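Local coordinates for protein tubulin-specific chaperone A (Saccharomyces cerevisiae, PDB 1QSD) that binds beta-tubulin and acts as a folding cofactor in an early step of the tubulin folding pathway, at residues A32-L37 / Y46-Q51; Q5-V10 / G85-S90; R15-E20 / E67-F72; K28-H33 / E53-T58. All blocks are in the same frame, centred on the assembly; numbering follows the deposited sequence.

Contact 1: A32-L37 / Y46-Q51; sequences AHVAKL and YDLKKQ
The side chains of His33 and Gln51 meet at about a right angle, with the imidazole and amide planes turned 46° against each other. Gln51 is bent at its second torsion (chi2 78°), which swings CD out of line with the rest of its chain. Its OE1 comes up obliquely to the imidazole, but the modelled separation is too short to trust and the polar pairing stays doubtful. Val34 runs past Gln51 in the opposite direction, its CG2 lying 4.0 Å from Gln51 CG and 3.7 Å from the backbone Gln51 O. Leu37 instead crosses the glutamine at about a right angle, its CD1 4.1 Å from Gln51 OE1. Leu48 meets the two aliphatic residues: its CG stands anti to the backbone N (chi1 164°), and its CD1 touches Leu37 CB at 4.1 Å and Val34 CG1 at 4.3 Å. The pair belongs to an antiparallel helical hairpin near its turn, the local axes 9.8 Å apart. The second subunit adds its Lys9 as a salt-bridge partner to Asp47 and its Asp75 to Lys50, and its Ile8 packs on Leu37. Between the two segments, cohesion therefore rests on branched aliphatic packing beside a glutamine amide and an imidazole, while Asp47 and Lys50 carry their charges to the second subunit.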
loop_
_atom_site.group_PDB
_atom_site.type_symbol
_atom_site.label_atom_id
_atom_site.label_comp_id
_atom_site.label_asym_id
_atom_site.label_seq_id
_atom_site.Cartn_x
_atom_site.Cartn_y
_atom_site.Cartn_z
ATOM N N ALA A 32 15.400 -3.477 2.116
ATOM C CA ALA A 32 16.661 -3.637 1.398
ATOM C C ALA A 32 17.338 -2.275 1.368
ATOM O O ALA A 32 18.533 -2.143 1.662
ATOM C CB ALA A 32 16.407 -4.142 -0.032
ATOM N N HIS A 33 16.532 -1.257 1.080
ATOM C CA HIS A 33 17.001 0.112 1.007
ATOM C C HIS A 33 17.519 0.634 2.343
ATOM O O HIS A 33 18.589 1.242 2.394
ATOM C CB HIS A 33 15.902 1.027 0.475
ATOM C CG HIS A 33 16.373 2.425 0.202
ATOM N ND1 HIS A 33 17.677 2.717 -0.138
ATOM C CD2 HIS A 33 15.706 3.601 0.196
ATOM C CE1 HIS A 33 17.793 4.018 -0.349
ATOM N NE2 HIS A 33 16.612 4.579 -0.148
ATOM N N VAL A 34 16.751 0.420 3.407
ATOM C CA VAL A 34 17.143 0.853 4.746
ATOM C C VAL A 34 18.414 0.122 5.174
ATOM O O VAL A 34 19.291 0.715 5.817
ATOM C CB VAL A 34 16.024 0.580 5.783
ATOM C CG1 VAL A 34 16.538 0.804 7.196
ATOM C CG2 VAL A 34 14.842 1.495 5.522
ATOM N N ALA A 35 18.505 -1.160 4.799
ATOM C CA ALA A 35 19.657 -2.006 5.124
ATOM C C ALA A 35 20.952 -1.391 4.593
ATOM O O ALA A 35 21.940 -1.278 5.332
ATOM C CB ALA A 35 19.461 -3.405 4.562
ATOM N N LYS A 36 20.924 -0.970 3.328
ATOM C CA LYS A 36 22.066 -0.340 2.683
ATOM C C LYS A 36 22.490 0.951 3.358
ATOM O O LYS A 36 23.681 1.191 3.525
ATOM C CB LYS A 36 21.795 -0.096 1.204
ATOM C CG LYS A 36 22.162 -1.287 0.347
ATOM C CD LYS A 36 22.104 -0.959 -1.128
ATOM C CE LYS A 36 22.680 -2.084 -1.976
ATOM N NZ LYS A 36 22.448 -1.821 -3.432
ATOM N N LEU A 37 21.538 1.787 3.751
ATOM C CA LEU A 37 21.889 3.032 4.438
ATOM C C LEU A 37 22.393 2.787 5.861
ATOM O O LEU A 37 23.144 3.596 6.416
ATOM C CB LEU A 37 20.692 3.966 4.528
ATOM C CG LEU A 37 20.165 4.508 3.221
ATOM C CD1 LEU A 37 19.011 5.439 3.496
ATOM C CD2 LEU A 37 21.275 5.219 2.520
ATOM N N TYR A 46 19.873 11.625 10.098
ATOM C CA TYR A 46 18.602 12.116 9.634
ATOM C C TYR A 46 18.178 11.461 8.301
ATOM O O TYR A 46 17.020 11.119 8.122
ATOM C CB TYR A 46 18.646 13.647 9.532
ATOM C CG TYR A 46 17.356 14.249 9.045
ATOM C CD1 TYR A 46 16.169 14.071 9.763
ATOM C CD2 TYR A 46 17.299 14.913 7.813
ATOM C CE1 TYR A 46 14.956 14.525 9.260
ATOM C CE2 TYR A 46 16.104 15.369 7.304
ATOM C CZ TYR A 46 14.939 15.174 8.021
ATOM O OH TYR A 46 13.765 15.630 7.490
ATOM N N ASP A 47 19.096 11.224 7.384
ATOM C CA ASP A 47 18.685 10.592 6.132
ATOM C C ASP A 47 18.263 9.153 6.374
ATOM O O ASP A 47 17.341 8.651 5.730
ATOM C CB ASP A 47 19.796 10.632 5.091
ATOM C CG ASP A 47 20.069 12.035 4.592
ATOM O OD1 ASP A 47 21.262 12.404 4.432
ATOM O OD2 ASP A 47 19.093 12.770 4.360
ATOM N N LEU A 48 18.968 8.472 7.271
ATOM C CA LEU A 48 18.617 7.094 7.586
ATOM C C LEU A 48 17.225 7.111 8.249
ATOM O O LEU A 48 16.331 6.355 7.878
ATOM C CB LEU A 48 19.666 6.481 8.535
ATOM C CG LEU A 48 19.292 5.194 9.266
ATOM C CD1 LEU A 48 19.100 4.044 8.303
ATOM C CD2 LEU A 48 20.376 4.883 10.272
ATOM N N LYS A 49 17.047 8.018 9.198
ATOM C CA LYS A 49 15.794 8.141 9.937
ATOM C C LYS A 49 14.575 8.402 9.016
ATOM O O LYS A 49 13.512 7.807 9.203
ATOM C CB LYS A 49 15.947 9.216 11.006
ATOM C CG LYS A 49 14.875 9.254 12.021
ATOM C CD LYS A 49 14.807 7.989 12.821
ATOM C CE LYS A 49 13.951 6.919 12.150
ATOM N NZ LYS A 49 13.923 5.656 12.940
ATOM N N LYS A 50 14.749 9.238 7.992
ATOM C CA LYS A 50 13.667 9.512 7.038
ATOM C C LYS A 50 13.160 8.191 6.463
ATOM O O LYS A 50 11.966 7.929 6.433
ATOM C CB LYS A 50 14.169 10.413 5.906
ATOM C CG LYS A 50 14.312 11.859 6.311
ATOM C CD LYS A 50 15.125 12.671 5.288
ATOM C CE LYS A 50 14.443 12.720 3.944
ATOM N NZ LYS A 50 15.133 13.620 3.015
ATOM N N GLN A 51 14.095 7.328 6.107
ATOM C CA GLN A 51 13.792 6.038 5.531
ATOM C C GLN A 51 13.223 5.034 6.502
ATOM O O GLN A 51 12.374 4.236 6.128
ATOM C CB GLN A 51 15.036 5.450 4.890
ATOM C CG GLN A 51 14.792 4.947 3.501
ATOM C CD GLN A 51 14.754 6.071 2.489
ATOM O OE1 GLN A 51 15.453 6.025 1.469
ATOM N NE2 GLN A 51 13.944 7.089 2.756
#

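Contact 2: Q5-V10 / G85-S90; sequences QLDIKV and GTEDVS
Two carboxylates, groups of like charge, come unusually close: Asp7 OD2 lies 2.9 Å from Glu87 OE2, and the planes of the two groups stand nearly perpendicular, 87° apart. Glu87 CG stands anti to its carbonyl carbon (chi1 -67°), and from there the extended chain brings the carboxylate to Asp7. Such closeness of like charges would be costly if both were fully ionised, so the pair may share a proton or have a raised pKa. The other oxygen, Glu87 OE1, has a favourable partner in the hydroxyl of Thr4, which also bonds to the backbone N of Asp7. An alanine in place of Asp7 would probably leave Glu87 OE2 without this close neighbour and its carboxylate more free to turn, with OE1 still tied to Thr4. Next to the acid pair, the side chains of Leu6 and Glu87 slide past each other in opposite directions. Leu6 CD2 rests 3.8 Å from Glu87 CB, and Leu6 CB lies 3.7 Å from Glu87 OE1. The contact joins the first turns of helix 5-39 to the loop that leads from helix 45-81 into helix 90-104. Val89, at the N-cap position of that last helix, sets its CG1 4.0 Å from Leu6 CD2, and both residues also touch Tyr83. Just beside it Asp88 forms an Asx turn: its OD1 accepts from Ser90 N at 3.1 Å, met 55° out of the carboxylate plane. Asp88 OD1 takes a second bond, 2.7 Å from Ser90 OG, through its syn lone pair.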
loop_
_atom_site.group_PDB
_atom_site.type_symbol
_atom_site.label_atom_id
_atom_site.label_comp_id
_atom_site.label_asym_id
_atom_site.label_seq_id
_atom_site.Cartn_x
_atom_site.Cartn_y
_atom_site.Cartn_z
ATOM N N GLN A 5 -23.763 -14.673 -4.788
ATOM C CA GLN A 5 -23.187 -14.319 -3.505
ATOM C C GLN A 5 -21.902 -15.121 -3.221
ATOM O O GLN A 5 -20.937 -14.579 -2.690
ATOM C CB GLN A 5 -24.217 -14.504 -2.396
ATOM C CG GLN A 5 -23.802 -13.836 -1.104
ATOM C CD GLN A 5 -24.869 -13.850 -0.035
ATOM O OE1 GLN A 5 -24.804 -13.086 0.931
ATOM N NE2 GLN A 5 -25.845 -14.737 -0.182
ATOM N N LEU A 6 -21.883 -16.391 -3.620
ATOM C CA LEU A 6 -20.706 -17.225 -3.458
ATOM C C LEU A 6 -19.511 -16.571 -4.174
ATOM O O LEU A 6 -18.461 -16.322 -3.558
ATOM C CB LEU A 6 -20.948 -18.631 -4.033
ATOM C CG LEU A 6 -19.717 -19.564 -3.958
ATOM C CD1 LEU A 6 -19.261 -19.710 -2.495
ATOM C CD2 LEU A 6 -20.034 -20.936 -4.580
ATOM N N ASP A 7 -19.683 -16.285 -5.468
ATOM C CA ASP A 7 -18.624 -15.672 -6.271
ATOM C C ASP A 7 -18.123 -14.353 -5.671
ATOM O O ASP A 7 -16.922 -14.050 -5.736
ATOM C CB ASP A 7 -19.093 -15.428 -7.711
ATOM C CG ASP A 7 -19.541 -16.703 -8.417
ATOM O OD1 ASP A 7 -20.340 -16.599 -9.387
ATOM O OD2 ASP A 7 -19.097 -17.806 -8.016
ATOM N N ILE A 8 -19.038 -13.563 -5.113
ATOM C CA ILE A 8 -18.651 -12.288 -4.533
ATOM C C ILE A 8 -17.752 -12.520 -3.324
ATOM O O ILE A 8 -16.705 -11.877 -3.209
ATOM C CB ILE A 8 -19.894 -11.387 -4.173
ATOM C CG1 ILE A 8 -20.564 -10.871 -5.461
ATOM C CG2 ILE A 8 -19.454 -10.163 -3.359
ATOM C CD1 ILE A 8 -21.988 -10.351 -5.248
ATOM N N LYS A 9 -18.150 -13.435 -2.436
ATOM C CA LYS A 9 -17.353 -13.748 -1.245
ATOM C C LYS A 9 -15.985 -14.332 -1.632
ATOM O O LYS A 9 -14.972 -13.888 -1.121
ATOM C CB LYS A 9 -18.114 -14.685 -0.304
ATOM C CG LYS A 9 -19.354 -14.028 0.298
ATOM C CD LYS A 9 -20.032 -14.892 1.314
ATOM C CE LYS A 9 -21.316 -14.220 1.796
ATOM N NZ LYS A 9 -21.095 -12.880 2.424
ATOM N N VAL A 10 -15.941 -15.248 -2.596
ATOM C CA VAL A 10 -14.672 -15.819 -3.026
ATOM C C VAL A 10 -13.748 -14.729 -3.544
ATOM O O VAL A 10 -12.618 -14.614 -3.090
ATOM C CB VAL A 10 -14.848 -16.861 -4.129
ATOM C CG1 VAL A 10 -13.501 -17.334 -4.617
ATOM C CG2 VAL A 10 -15.657 -18.045 -3.615
ATOM N N GLY A 85 -26.442 -24.541 -2.911
ATOM C CA GLY A 85 -26.489 -24.275 -4.330
ATOM C C GLY A 85 -25.906 -25.359 -5.214
ATOM O O GLY A 85 -25.446 -26.416 -4.775
ATOM N N THR A 86 -25.839 -25.043 -6.490
ATOM C CA THR A 86 -25.332 -25.979 -7.455
ATOM C C THR A 86 -23.931 -25.600 -7.965
ATOM O O THR A 86 -23.378 -26.278 -8.827
ATOM C CB THR A 86 -26.359 -26.103 -8.619
ATOM O OG1 THR A 86 -25.951 -27.127 -9.532
ATOM C CG2 THR A 86 -26.535 -24.753 -9.345
ATOM N N GLU A 87 -23.354 -24.515 -7.459
ATOM C CA GLU A 87 -22.028 -24.130 -7.926
ATOM C C GLU A 87 -20.956 -25.031 -7.342
ATOM O O GLU A 87 -21.116 -25.606 -6.257
ATOM C CB GLU A 87 -21.695 -22.678 -7.574
ATOM C CG GLU A 87 -22.524 -21.626 -8.286
ATOM C CD GLU A 87 -21.913 -20.227 -8.152
ATOM O OE1 GLU A 87 -22.431 -19.410 -7.374
ATOM O OE2 GLU A 87 -20.894 -19.952 -8.821
ATOM N N ASP A 88 -19.867 -25.144 -8.087
ATOM C CA ASP A 88 -18.714 -25.932 -7.702
ATOM C C ASP A 88 -18.013 -25.060 -6.650
ATOM O O ASP A 88 -17.710 -23.903 -6.933
ATOM C CB ASP A 88 -17.855 -26.111 -8.966
ATOM C CG ASP A 88 -16.539 -26.784 -8.700
ATOM O OD1 ASP A 88 -16.316 -27.246 -7.559
ATOM O OD2 ASP A 88 -15.729 -26.849 -9.653
ATOM N N VAL A 89 -17.826 -25.564 -5.433
ATOM C CA VAL A 89 -17.162 -24.782 -4.386
ATOM C C VAL A 89 -15.645 -25.035 -4.215
ATOM O O VAL A 89 -15.045 -24.611 -3.216
ATOM C CB VAL A 89 -17.860 -24.956 -3.022
ATOM C CG1 VAL A 89 -19.329 -24.612 -3.151
ATOM C CG2 VAL A 89 -17.700 -26.380 -2.517
ATOM N N SER A 90 -15.010 -25.651 -5.209
ATOM C CA SER A 90 -13.592 -25.933 -5.123
ATOM C C SER A 90 -12.773 -24.659 -5.055
ATOM O O SER A 90 -11.812 -24.582 -4.282
ATOM C CB SER A 90 -13.148 -26.788 -6.302
ATOM O OG SER A 90 -13.964 -27.942 -6.397
#

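Contact 3: R15-E20 / E67-F72; sequences RLTKEE and EKIREF
One face of the Phe72 ring is covered by a methyl of Leu16, whose CD1 sits above the plane, displaced toward the rim. The two side chains cross at about a right angle in a CH-pi contact, Leu16 CD1 lying 3.5 Å from the Phe72 ring centroid and 22° off the normal. The approach is closest at Phe72 CD2, 3.3 Å from Leu16 CD1. Ala12 and Leu13 of helix 5-39 also touch the ring, and Lys50 of the second subunit makes a cation-pi contact with it. Leu16 CD1 also comes 3.8 Å from Lys68 CB and 3.5 Å from the backbone Lys68 O. Leu16 thus acts as a knob in a hole formed by Leu65, Lys68, Ile69 and Phe72, a knobs-into-holes contact between helices whose local axes run antiparallel, 160° between their directions. Ile69 forms one wall of the hole: its CG1 is 4.0 Å from Leu16 CB. With CD1 anti to CA (chi2 -176°), Ile69 stretches across to Glu20, where its CD1 lies 4.1 Å from Glu20 CB. Thr17 CG2 lies 4.3 Å from Ile69 CD1. Helix 90-104 covers this side through Ala99 and Leu102. The polar ends turn elsewhere: Glu20 OE2 bonds to the hydroxyl of Tyr66, and Lys68 NZ makes a salt bridge with Asp57 of the second subunit.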
loop_
_atom_site.group_PDB
_atom_site.type_symbol
_atom_site.label_atom_id
_atom_site.label_comp_id
_atom_site.label_asym_id
_atom_site.label_seq_id
_atom_site.Cartn_x
_atom_site.Cartn_y
_atom_site.Cartn_z
ATOM N N ARG A 15 -8.950 -11.279 -3.617
ATOM C CA ARG A 15 -8.346 -9.991 -3.872
ATOM C C ARG A 15 -7.606 -9.467 -2.660
ATOM O O ARG A 15 -6.561 -8.815 -2.777
ATOM C CB ARG A 15 -9.375 -9.032 -4.450
ATOM C CG ARG A 15 -9.941 -9.599 -5.787
ATOM C CD ARG A 15 -8.832 -10.291 -6.629
ATOM N NE ARG A 15 -9.273 -11.004 -7.837
ATOM C CZ ARG A 15 -10.210 -11.956 -7.884
ATOM N NH1 ARG A 15 -10.863 -12.330 -6.789
ATOM N NH2 ARG A 15 -10.438 -12.601 -9.028
ATOM N N LEU A 16 -8.061 -9.864 -1.487
ATOM C CA LEU A 16 -7.371 -9.446 -0.275
ATOM C C LEU A 16 -6.018 -10.166 -0.176
ATOM O O LEU A 16 -5.001 -9.555 0.145
ATOM C CB LEU A 16 -8.213 -9.726 0.979
ATOM C CG LEU A 16 -9.060 -8.576 1.507
ATOM C CD1 LEU A 16 -9.572 -8.909 2.898
ATOM C CD2 LEU A 16 -8.197 -7.339 1.574
ATOM N N THR A 17 -5.996 -11.458 -0.481
ATOM C CA THR A 17 -4.743 -12.194 -0.402
ATOM C C THR A 17 -3.766 -11.750 -1.483
ATOM O O THR A 17 -2.561 -11.797 -1.274
ATOM C CB THR A 17 -4.932 -13.742 -0.399
ATOM O OG1 THR A 17 -5.350 -14.191 -1.695
ATOM C CG2 THR A 17 -5.948 -14.156 0.680
ATOM N N LYS A 18 -4.266 -11.296 -2.627
ATOM C CA LYS A 18 -3.385 -10.799 -3.680
ATOM C C LYS A 18 -2.831 -9.407 -3.279
ATOM O O LYS A 18 -1.694 -9.060 -3.616
ATOM C CB LYS A 18 -4.128 -10.716 -5.007
ATOM C CG LYS A 18 -3.211 -10.570 -6.206
ATOM C CD LYS A 18 -3.974 -10.222 -7.489
ATOM C CE LYS A 18 -3.008 -10.023 -8.650
ATOM N NZ LYS A 18 -3.663 -9.396 -9.821
ATOM N N GLU A 19 -3.632 -8.608 -2.570
ATOM C CA GLU A 19 -3.193 -7.286 -2.094
ATOM C C GLU A 19 -2.037 -7.439 -1.079
ATOM O O GLU A 19 -1.031 -6.726 -1.148
ATOM C CB GLU A 19 -4.368 -6.539 -1.456
ATOM C CG GLU A 19 -3.974 -5.303 -0.663
ATOM C CD GLU A 19 -5.165 -4.458 -0.196
ATOM O OE1 GLU A 19 -4.932 -3.465 0.535
ATOM O OE2 GLU A 19 -6.322 -4.767 -0.566
ATOM N N GLU A 20 -2.174 -8.388 -0.155
ATOM C CA GLU A 20 -1.153 -8.673 0.855
ATOM C C GLU A 20 0.180 -8.974 0.179
ATOM O O GLU A 20 1.235 -8.569 0.663
ATOM C CB GLU A 20 -1.581 -9.884 1.692
ATOM C CG GLU A 20 -0.698 -10.201 2.881
ATOM C CD GLU A 20 0.401 -11.219 2.581
ATOM O OE1 GLU A 20 0.459 -11.782 1.466
ATOM O OE2 GLU A 20 1.213 -11.474 3.489
ATOM N N GLU A 67 -6.087 -8.892 9.673
ATOM C CA GLU A 67 -7.352 -8.936 10.390
ATOM C C GLU A 67 -8.495 -9.123 9.373
ATOM O O GLU A 67 -9.339 -9.990 9.544
ATOM C CB GLU A 67 -7.557 -7.637 11.194
ATOM C CG GLU A 67 -6.682 -7.528 12.455
ATOM C CD GLU A 67 -6.618 -6.108 13.051
ATOM O OE1 GLU A 67 -5.492 -5.601 13.322
ATOM O OE2 GLU A 67 -7.696 -5.496 13.251
ATOM N N LYS A 68 -8.466 -8.355 8.285
ATOM C CA LYS A 68 -9.495 -8.434 7.246
ATOM C C LYS A 68 -9.463 -9.710 6.450
ATOM O O LYS A 68 -10.494 -10.179 5.999
ATOM C CB LYS A 68 -9.468 -7.210 6.337
ATOM C CG LYS A 68 -10.001 -5.992 7.048
ATOM C CD LYS A 68 -10.112 -4.819 6.153
ATOM C CE LYS A 68 -10.546 -3.603 6.943
ATOM N NZ LYS A 68 -10.529 -2.386 6.072
ATOM N N ILE A 69 -8.288 -10.277 6.266
ATOM C CA ILE A 69 -8.192 -11.552 5.575
ATOM C C ILE A 69 -8.877 -12.626 6.449
ATOM O O ILE A 69 -9.650 -13.452 5.948
ATOM C CB ILE A 69 -6.717 -11.916 5.271
ATOM C CG1 ILE A 69 -6.208 -11.027 4.138
ATOM C CG2 ILE A 69 -6.576 -13.379 4.868
ATOM C CD1 ILE A 69 -4.798 -11.348 3.688
ATOM N N ARG A 70 -8.673 -12.558 7.763
ATOM C CA ARG A 70 -9.303 -13.516 8.652
ATOM C C ARG A 70 -10.828 -13.348 8.618
ATOM O O ARG A 70 -11.544 -14.330 8.448
ATOM C CB ARG A 70 -8.780 -13.344 10.071
ATOM C CG ARG A 70 -9.367 -14.328 11.042
ATOM C CD ARG A 70 -9.184 -13.832 12.443
ATOM N NE ARG A 70 -9.133 -14.961 13.358
ATOM C CZ ARG A 70 -8.007 -15.571 13.725
ATOM N NH1 ARG A 70 -6.836 -15.148 13.255
ATOM N NH2 ARG A 70 -8.056 -16.593 14.576
ATOM N N GLU A 71 -11.327 -12.116 8.769
ATOM C CA GLU A 71 -12.775 -11.840 8.721
ATOM C C GLU A 71 -13.379 -12.334 7.411
ATOM O O GLU A 71 -14.417 -12.986 7.405
ATOM C CB GLU A 71 -13.063 -10.331 8.798
ATOM C CG GLU A 71 -12.631 -9.650 10.067
ATOM C CD GLU A 71 -12.784 -8.138 10.007
ATOM O OE1 GLU A 71 -12.256 -7.477 10.920
ATOM O OE2 GLU A 71 -13.409 -7.616 9.054
ATOM N N PHE A 72 -12.741 -11.997 6.298
ATOM C CA PHE A 72 -13.250 -12.419 5.012
ATOM C C PHE A 72 -13.217 -13.935 4.902
ATOM O O PHE A 72 -14.124 -14.550 4.307
ATOM C CB PHE A 72 -12.467 -11.768 3.882
ATOM C CG PHE A 72 -12.786 -10.307 3.686
ATOM C CD1 PHE A 72 -13.126 -9.496 4.769
ATOM C CD2 PHE A 72 -12.704 -9.732 2.418
ATOM C CE1 PHE A 72 -13.376 -8.133 4.596
ATOM C CE2 PHE A 72 -12.948 -8.380 2.228
ATOM C CZ PHE A 72 -13.284 -7.573 3.324
#

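Contact 4: K28-H33 / E53-T58; sequences KDQEAH and EVLDDT
Gln30 and Thr58 reach toward each other tip to tip at the tight part of this contact. The extended glutamine, with CD anti to CA (chi2 -178°), donates from NE2 to Thr58 OG1 at 2.9 Å. The bond is bent, with an N-H...O angle of 135°, and the hydroxyl lies 20° out of the amide plane. The side chains of Gln30 and Val54 cross at about a right angle, and Gln30 OE1 lies 3.3 Å from Val54 CG1. Nearer the backbone, Gln30 CB presses on Leu55 CD1 at 3.5 Å. On the more open side, partly exposed Glu31 crosses Leu55 at about a right angle and touches it through the methylene stem, Glu31 CG lying 3.6 Å from Leu55 CD2, whereas Val54, Leu55 and Thr58 are buried. The second subunit also packs here, its Phe72 on Val54, its Tyr23 on Thr58 and its Glu19 on Gln30. An alanine in place of Gln30 would probably leave Thr58 OG1 without this N-H donor and open a gap beside Val54, although the contact of CB with Leu55 could remain. Leu27, one turn back on helix 5-39, adds aliphatic cover to both Leu55 and Thr58. The chemistry is mixed: a buried hydroxyl is paired with an amide amid methyl groups, which should make the fit of these antiparallel helices directional as well as apolar.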
loop_
_atom_site.group_PDB
_atom_site.type_symbol
_atom_site.label_atom_id
_atom_site.label_comp_id
_atom_site.label_asym_id
_atom_site.label_seq_id
_atom_site.Cartn_x
_atom_site.Cartn_y
_atom_site.Cartn_z
ATOM N N LYS A 28 9.434 -5.530 1.420
ATOM C CA LYS A 28 10.719 -6.188 1.209
ATOM C C LYS A 28 11.727 -5.279 0.517
ATOM O O LYS A 28 12.910 -5.270 0.856
ATOM C CB LYS A 28 10.531 -7.470 0.404
ATOM C CG LYS A 28 11.796 -8.274 0.269
ATOM C CD LYS A 28 11.549 -9.732 -0.105
ATOM C CE LYS A 28 12.876 -10.506 -0.053
ATOM N NZ LYS A 28 12.747 -11.965 -0.332
ATOM N N ASP A 29 11.242 -4.513 -0.453
ATOM C CA ASP A 29 12.065 -3.580 -1.207
ATOM C C ASP A 29 12.548 -2.395 -0.331
ATOM O O ASP A 29 13.651 -1.883 -0.524
ATOM C CB ASP A 29 11.268 -3.073 -2.411
ATOM C CG ASP A 29 12.103 -2.252 -3.364
ATOM O OD1 ASP A 29 11.811 -1.044 -3.515
ATOM O OD2 ASP A 29 13.053 -2.811 -3.966
ATOM N N GLN A 30 11.721 -1.971 0.625
ATOM C CA GLN A 30 12.061 -0.874 1.527
ATOM C C GLN A 30 13.113 -1.279 2.568
ATOM O O GLN A 30 13.982 -0.478 2.924
ATOM C CB GLN A 30 10.811 -0.320 2.216
ATOM C CG GLN A 30 9.944 0.561 1.321
ATOM C CD GLN A 30 8.735 1.130 2.046
ATOM O OE1 GLN A 30 8.864 1.769 3.089
ATOM N NE2 GLN A 30 7.558 0.895 1.501
ATOM N N GLU A 31 13.027 -2.506 3.068
ATOM C CA GLU A 31 13.993 -3.002 4.043
ATOM C C GLU A 31 15.377 -3.149 3.404
ATOM O O GLU A 31 16.406 -2.993 4.069
ATOM C CB GLU A 31 13.541 -4.351 4.601
ATOM C CG GLU A 31 12.440 -4.251 5.627
ATOM C CD GLU A 31 11.713 -5.558 5.808
ATOM O OE1 GLU A 31 12.372 -6.610 5.715
ATOM O OE2 GLU A 31 10.476 -5.538 6.012
ATOM N N ALA A 32 15.400 -3.477 2.116
ATOM C CA ALA A 32 16.661 -3.637 1.398
ATOM C C ALA A 32 17.338 -2.275 1.368
ATOM O O ALA A 32 18.533 -2.143 1.662
ATOM C CB ALA A 32 16.407 -4.142 -0.032
ATOM N N HIS A 33 16.532 -1.257 1.080
ATOM C CA HIS A 33 17.001 0.112 1.007
ATOM C C HIS A 33 17.519 0.634 2.343
ATOM O O HIS A 33 18.589 1.242 2.394
ATOM C CB HIS A 33 15.902 1.027 0.475
ATOM C CG HIS A 33 16.373 2.425 0.202
ATOM N ND1 HIS A 33 17.677 2.717 -0.138
ATOM C CD2 HIS A 33 15.706 3.601 0.196
ATOM C CE1 HIS A 33 17.793 4.018 -0.349
ATOM N NE2 HIS A 33 16.612 4.579 -0.148
ATOM N N GLU A 53 11.468 5.663 9.288
ATOM C CA GLU A 53 10.133 6.135 9.595
ATOM C C GLU A 53 9.157 5.672 8.508
ATOM O O GLU A 53 8.060 5.205 8.819
ATOM C CB GLU A 53 10.154 7.660 9.683
ATOM C CG GLU A 53 9.243 8.387 8.672
ATOM C CD GLU A 53 9.751 9.769 8.269
ATOM O OE1 GLU A 53 9.346 10.784 8.884
ATOM O OE2 GLU A 53 10.545 9.842 7.316
ATOM N N VAL A 54 9.556 5.783 7.238
ATOM C CA VAL A 54 8.689 5.370 6.135
ATOM C C VAL A 54 8.460 3.869 6.209
ATOM O O VAL A 54 7.322 3.398 6.075
ATOM C CB VAL A 54 9.258 5.759 4.742
ATOM C CG1 VAL A 54 8.489 5.051 3.626
ATOM C CG2 VAL A 54 9.155 7.266 4.536
ATOM N N LEU A 55 9.524 3.113 6.467
ATOM C CA LEU A 55 9.383 1.670 6.566
ATOM C C LEU A 55 8.343 1.321 7.635
ATOM O O LEU A 55 7.428 0.546 7.372
ATOM C CB LEU A 55 10.731 0.995 6.878
ATOM C CG LEU A 55 10.691 -0.543 6.966
ATOM C CD1 LEU A 55 10.313 -1.127 5.627
ATOM C CD2 LEU A 55 12.017 -1.107 7.420
ATOM N N ASP A 56 8.456 1.954 8.806
ATOM C CA ASP A 56 7.547 1.712 9.934
ATOM C C ASP A 56 6.098 1.929 9.546
ATOM O O ASP A 56 5.217 1.228 10.032
ATOM C CB ASP A 56 7.882 2.616 11.137
ATOM C CG ASP A 56 9.234 2.303 11.785
ATOM O OD1 ASP A 56 9.644 3.064 12.679
ATOM O OD2 ASP A 56 9.895 1.309 11.414
ATOM N N ASP A 57 5.846 2.926 8.707
ATOM C CA ASP A 57 4.496 3.213 8.262
ATOM C C ASP A 57 3.984 2.060 7.418
ATOM O O ASP A 57 2.913 1.512 7.686
ATOM C CB ASP A 57 4.456 4.528 7.483
ATOM C CG ASP A 57 4.431 5.731 8.393
ATOM O OD1 ASP A 57 3.750 6.724 8.052
ATOM O OD2 ASP A 57 5.079 5.677 9.463
ATOM N N THR A 58 4.768 1.679 6.416
ATOM C CA THR A 58 4.426 0.570 5.541
ATOM C C THR A 58 4.043 -0.639 6.400
ATOM O O THR A 58 2.983 -1.217 6.222
ATOM C CB THR A 58 5.622 0.215 4.649
ATOM O OG1 THR A 58 6.023 1.381 3.919
ATOM C CG2 THR A 58 5.260 -0.888 3.672
#

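All four contacts use helix 5-39. Contacts 1, 3 and 4 pair it with helix 45-81, while contact 2 joins its start to the loop before helix 90-104. Of the four, contact 2 closes the longest loop and encloses the others; contact 3 in turn encloses contacts 4 and 1, and these three line up like rungs toward the turn of the hairpin. Contacts 1 and 4 share Ala32 and His33, with centres 8 Å apart, and Val34 touches Leu55 between them. The centres of contacts 3 and 4 are about 21 Å apart, those of contacts 1 and 2 about 46 Å, on opposite sides of the chain's centre. All four contacts touch the second subunit, consistent with a dimeric helical bundle.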